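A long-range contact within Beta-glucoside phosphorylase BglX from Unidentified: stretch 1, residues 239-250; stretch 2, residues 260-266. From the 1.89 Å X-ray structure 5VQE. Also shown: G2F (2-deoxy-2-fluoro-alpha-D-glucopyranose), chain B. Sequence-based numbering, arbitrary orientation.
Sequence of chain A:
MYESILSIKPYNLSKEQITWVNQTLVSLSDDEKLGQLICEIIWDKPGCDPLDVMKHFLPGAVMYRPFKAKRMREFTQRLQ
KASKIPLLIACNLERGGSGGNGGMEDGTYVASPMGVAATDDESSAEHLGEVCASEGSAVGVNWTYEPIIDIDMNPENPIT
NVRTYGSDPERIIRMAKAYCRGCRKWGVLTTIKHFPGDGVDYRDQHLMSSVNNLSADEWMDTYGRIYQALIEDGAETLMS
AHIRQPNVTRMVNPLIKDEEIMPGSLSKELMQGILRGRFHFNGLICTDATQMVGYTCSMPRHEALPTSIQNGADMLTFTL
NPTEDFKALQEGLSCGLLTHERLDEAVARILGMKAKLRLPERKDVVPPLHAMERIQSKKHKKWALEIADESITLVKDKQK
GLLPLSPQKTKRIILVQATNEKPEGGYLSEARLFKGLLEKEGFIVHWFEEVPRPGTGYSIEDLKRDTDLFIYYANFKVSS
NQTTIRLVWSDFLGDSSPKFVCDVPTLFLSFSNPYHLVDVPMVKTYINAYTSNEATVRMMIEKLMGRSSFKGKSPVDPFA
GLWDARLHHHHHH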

# COMPACT_ATOMS: atom_id res chain seq x y z
N MET A 239 -7.68 -8.87 -3.24
CA MET A 239 -7.68 -8.94 -1.79
C MET A 239 -9.01 -8.42 -1.25
O MET A 239 -9.36 -7.25 -1.45
CB MET A 239 -6.52 -8.15 -1.19
CG MET A 239 -6.43 -8.28 0.33
SD MET A 239 -4.99 -7.47 1.05
CE MET A 239 -3.70 -8.60 0.59
N SER A 240 -9.75 -9.30 -0.58
CA SER A 240 -11.02 -8.96 0.03
C SER A 240 -10.78 -8.52 1.47
O SER A 240 -10.29 -9.30 2.30
CB SER A 240 -11.97 -10.16 -0.03
OG SER A 240 -13.27 -9.80 0.43
N ALA A 241 -11.12 -7.27 1.77
CA ALA A 241 -10.71 -6.64 3.01
C ALA A 241 -11.89 -6.56 3.97
O ALA A 241 -12.99 -7.02 3.69
CB ALA A 241 -10.12 -5.27 2.73
N HIS A 242 -11.63 -5.96 5.13
CA HIS A 242 -12.58 -6.00 6.24
C HIS A 242 -13.48 -4.78 6.23
O HIS A 242 -13.66 -4.07 7.22
CB HIS A 242 -11.81 -6.14 7.54
CG HIS A 242 -10.69 -7.12 7.46
ND1 HIS A 242 -10.85 -8.39 6.96
CD2 HIS A 242 -9.38 -7.01 7.79
CE1 HIS A 242 -9.69 -9.03 6.99
NE2 HIS A 242 -8.78 -8.21 7.49
N ILE A 243 -14.04 -4.54 5.05
CA ILE A 243 -14.86 -3.37 4.75
C ILE A 243 -16.24 -3.87 4.34
O ILE A 243 -16.35 -4.77 3.51
CB ILE A 243 -14.23 -2.51 3.63
CG1 ILE A 243 -12.82 -2.04 4.02
CG2 ILE A 243 -15.12 -1.34 3.29
CD1 ILE A 243 -12.02 -1.48 2.86
N ARG A 244 -17.28 -3.27 4.90
CA ARG A 244 -18.65 -3.60 4.51
C ARG A 244 -19.13 -2.67 3.40
O ARG A 244 -18.69 -1.53 3.28
CB ARG A 244 -19.59 -3.49 5.71
CG ARG A 244 -19.48 -4.66 6.66
CD ARG A 244 -20.21 -4.40 7.96
NE ARG A 244 -19.46 -3.51 8.83
CZ ARG A 244 -19.91 -3.06 10.00
NH1 ARG A 244 -21.11 -3.42 10.44
NH2 ARG A 244 -19.15 -2.25 10.73
N GLN A 245 -20.05 -3.20 2.58
CA GLN A 245 -20.81 -2.40 1.61
C GLN A 245 -22.26 -2.82 1.79
O GLN A 245 -22.78 -3.66 1.05
CB GLN A 245 -20.33 -2.60 0.18
CG GLN A 245 -20.30 -1.32 -0.66
CD GLN A 245 -21.62 -0.54 -0.62
OE1 GLN A 245 -22.67 -1.09 -0.31
NE2 GLN A 245 -21.55 0.76 -0.96
N PRO A 246 -22.93 -2.28 2.81
CA PRO A 246 -24.28 -2.79 3.13
C PRO A 246 -25.27 -2.64 1.99
O PRO A 246 -26.12 -3.52 1.80
CB PRO A 246 -24.68 -1.96 4.36
CG PRO A 246 -23.73 -0.82 4.42
CD PRO A 246 -22.47 -1.29 3.79
N ASN A 247 -25.17 -1.56 1.22
CA ASN A 247 -26.18 -1.31 0.19
C ASN A 247 -26.01 -2.24 -1.00
O ASN A 247 -27.00 -2.69 -1.59
CB ASN A 247 -26.12 0.16 -0.25
CG ASN A 247 -26.60 1.10 0.84
OD1 ASN A 247 -27.58 0.81 1.52
ND2 ASN A 247 -25.90 2.21 1.03
N VAL A 248 -24.76 -2.56 -1.36
CA VAL A 248 -24.53 -3.57 -2.38
C VAL A 248 -24.94 -4.94 -1.86
O VAL A 248 -25.53 -5.74 -2.59
CB VAL A 248 -23.05 -3.56 -2.81
CG1 VAL A 248 -22.72 -4.74 -3.72
CG2 VAL A 248 -22.72 -2.24 -3.52
N THR A 249 -24.65 -5.21 -0.59
CA THR A 249 -25.05 -6.49 0.00
C THR A 249 -26.57 -6.67 -0.08
O THR A 249 -27.05 -7.72 -0.48
CB THR A 249 -24.56 -6.57 1.44
OG1 THR A 249 -23.13 -6.54 1.44
CG2 THR A 249 -25.04 -7.85 2.12
N ARG A 250 -27.33 -5.62 0.28
CA ARG A 250 -28.78 -5.72 0.22
C ARG A 250 -29.29 -5.81 -1.21
O ARG A 250 -30.36 -6.38 -1.44
CB ARG A 250 -29.44 -4.52 0.90
CG ARG A 250 -29.32 -4.55 2.40
CD ARG A 250 -30.27 -3.56 3.06
NE ARG A 250 -29.78 -3.24 4.40
CZ ARG A 250 -28.96 -2.23 4.69
NH1 ARG A 250 -28.54 -1.41 3.73
NH2 ARG A 250 -28.57 -2.04 5.94
C1 G2F B . -4.05 -5.99 5.13
C2 G2F B . -3.85 -4.60 4.44
C3 G2F B . -3.29 -4.85 3.01
C4 G2F B . -1.99 -5.71 3.12
C5 G2F B . -2.35 -7.04 3.86
C6 G2F B . -1.06 -7.92 4.08
O3 G2F B . -2.90 -3.61 2.48
O4 G2F B . -1.60 -6.05 1.82
O5 G2F B . -2.84 -6.72 5.15
O6 G2F B . -0.08 -7.13 4.69
F2 G2F B . -5.04 -3.97 4.34
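Stretch 2 (260-266) EIMPGSL

Stretch 2 runs antiparallel to stretch 1: Ser-240 lies nearest Ser-265, Arg-244 nearest Pro-263 and Pro-246 nearest Ile-261, with CA–CA distances of 4.9, 4.1 and 6.4 Å. The backbone of stretch 2 is extended from Ile-261 through Pro-263, then tightens into a short 3-10 segment at Gly-264 to Leu-266, where Leu-266 N donates to Pro-263 O at 2.8 Å.

Stretch 1 begins as the end of a strand. Met-239 is out of reach of stretch 2 and instead brings its CE to 3.5 Å from O4 of the bound fluoroglucose. Ser-240 points toward stretch 2, and its OG lies 2.8 Å from Gly-264 O. An ideal CB on that glycine would lie 2.9 Å from both Ser-240 OG and Ala-241 O, a clash with each, so the bare CA suits the close approach.

The next three residues each contribute a direct hydrogen bond. Ala-241 turns its side chain away but offers its carbonyl: Ser-265 N donates to Ala-241 O at 3.0 Å, with a rather bent angle of 135°. The CA-to-CB bond of His-242 also points away, yet the ring brings ND1 to 2.8 Å from Ser-265 OG, a hydrogen bond in which the hydroxyl sits at the ring edge, near its plane. Gly-264 N donates to Ile-243 O at 2.9 Å and a straighter 161°, while Pro-263 CA adds a CA-H...O contact to the same Ile-243 O at 3.4 Å.

From Arg-244 onward, side chains and water take over. The aliphatic part of Arg-244 lies along stretch 2, with CG 3.5 Å from Pro-263 N, and water 1 links Arg-244 NH1 (3.1 Å) to Ile-261 O (2.5 Å). Gln-245 caps the following helix, its OE1 accepting from Val-248 N at 2.8 Å. Its own N donates to water 2 at 2.9 Å; that water in turn donates to Met-262 O and Thr-249 OG1, both at 2.8 Å, tying the helix start to the opposing backbone.

Ile-261, the residue most covered in this contact, points toward the helix. Its CD1 reaches Pro-246 CB at 3.9 Å, its CG1 lies 4.2 Å from Thr-249 CG2, and CD1 also sits over one face of the Arg-250 guanidinium, 3.8 Å from NH2. The design lesson is a division along the chain: hydrogen bonds from Ala-241 to Ile-243, then Arg-244 and bridging waters, then Ile-261 packed against the helix.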

# COMPACT_ATOMS: atom_id res chain seq x y z
N GLU A 260 -26.46 -9.54 9.87
CA GLU A 260 -25.89 -10.55 9.00
C GLU A 260 -24.95 -9.97 7.95
O GLU A 260 -24.26 -10.74 7.27
CB GLU A 260 -27.02 -11.33 8.31
CG GLU A 260 -27.96 -12.05 9.30
CD GLU A 260 -29.27 -12.53 8.68
OE1 GLU A 260 -29.59 -12.16 7.53
OE2 GLU A 260 -30.00 -13.28 9.37
N ILE A 261 -24.89 -8.65 7.81
CA ILE A 261 -24.04 -8.03 6.80
C ILE A 261 -22.59 -8.12 7.25
O ILE A 261 -22.21 -7.59 8.30
CB ILE A 261 -24.46 -6.57 6.53
CG1 ILE A 261 -25.89 -6.55 5.97
CG2 ILE A 261 -23.49 -5.90 5.55
CD1 ILE A 261 -26.44 -5.17 5.67
N MET A 262 -21.77 -8.78 6.45
CA MET A 262 -20.38 -9.06 6.77
C MET A 262 -19.45 -8.21 5.93
O MET A 262 -19.80 -7.77 4.83
CB MET A 262 -20.06 -10.54 6.54
CG MET A 262 -20.64 -11.49 7.58
SD MET A 262 -20.08 -11.13 9.24
CE MET A 262 -21.67 -10.98 10.06
N PRO A 263 -18.23 -7.96 6.40
CA PRO A 263 -17.23 -7.33 5.55
C PRO A 263 -16.85 -8.24 4.39
O PRO A 263 -17.11 -9.44 4.40
CB PRO A 263 -16.05 -7.10 6.50
CG PRO A 263 -16.22 -8.18 7.54
CD PRO A 263 -17.69 -8.31 7.73
N GLY A 264 -16.23 -7.63 3.38
CA GLY A 264 -15.79 -8.34 2.20
C GLY A 264 -15.18 -9.69 2.49
O GLY A 264 -15.53 -10.69 1.86
N SER A 265 -14.27 -9.72 3.45
CA SER A 265 -13.50 -10.92 3.74
C SER A 265 -14.35 -12.06 4.29
O SER A 265 -13.85 -13.18 4.38
CB SER A 265 -12.38 -10.59 4.73
OG SER A 265 -12.86 -9.94 5.90
N LEU A 266 -15.61 -11.79 4.66
CA LEU A 266 -16.52 -12.80 5.19
C LEU A 266 -17.83 -12.89 4.42
O LEU A 266 -18.70 -13.68 4.82
CB LEU A 266 -16.83 -12.49 6.67
CG LEU A 266 -15.70 -12.80 7.66
CD1 LEU A 266 -15.91 -12.07 8.97
CD2 LEU A 266 -15.61 -14.29 7.89
O HOH W 1 -23.08 -5.60 9.45
O HOH W 2 -21.14 -5.83 3.23
O HOH W 3 -22.02 -8.87 3.27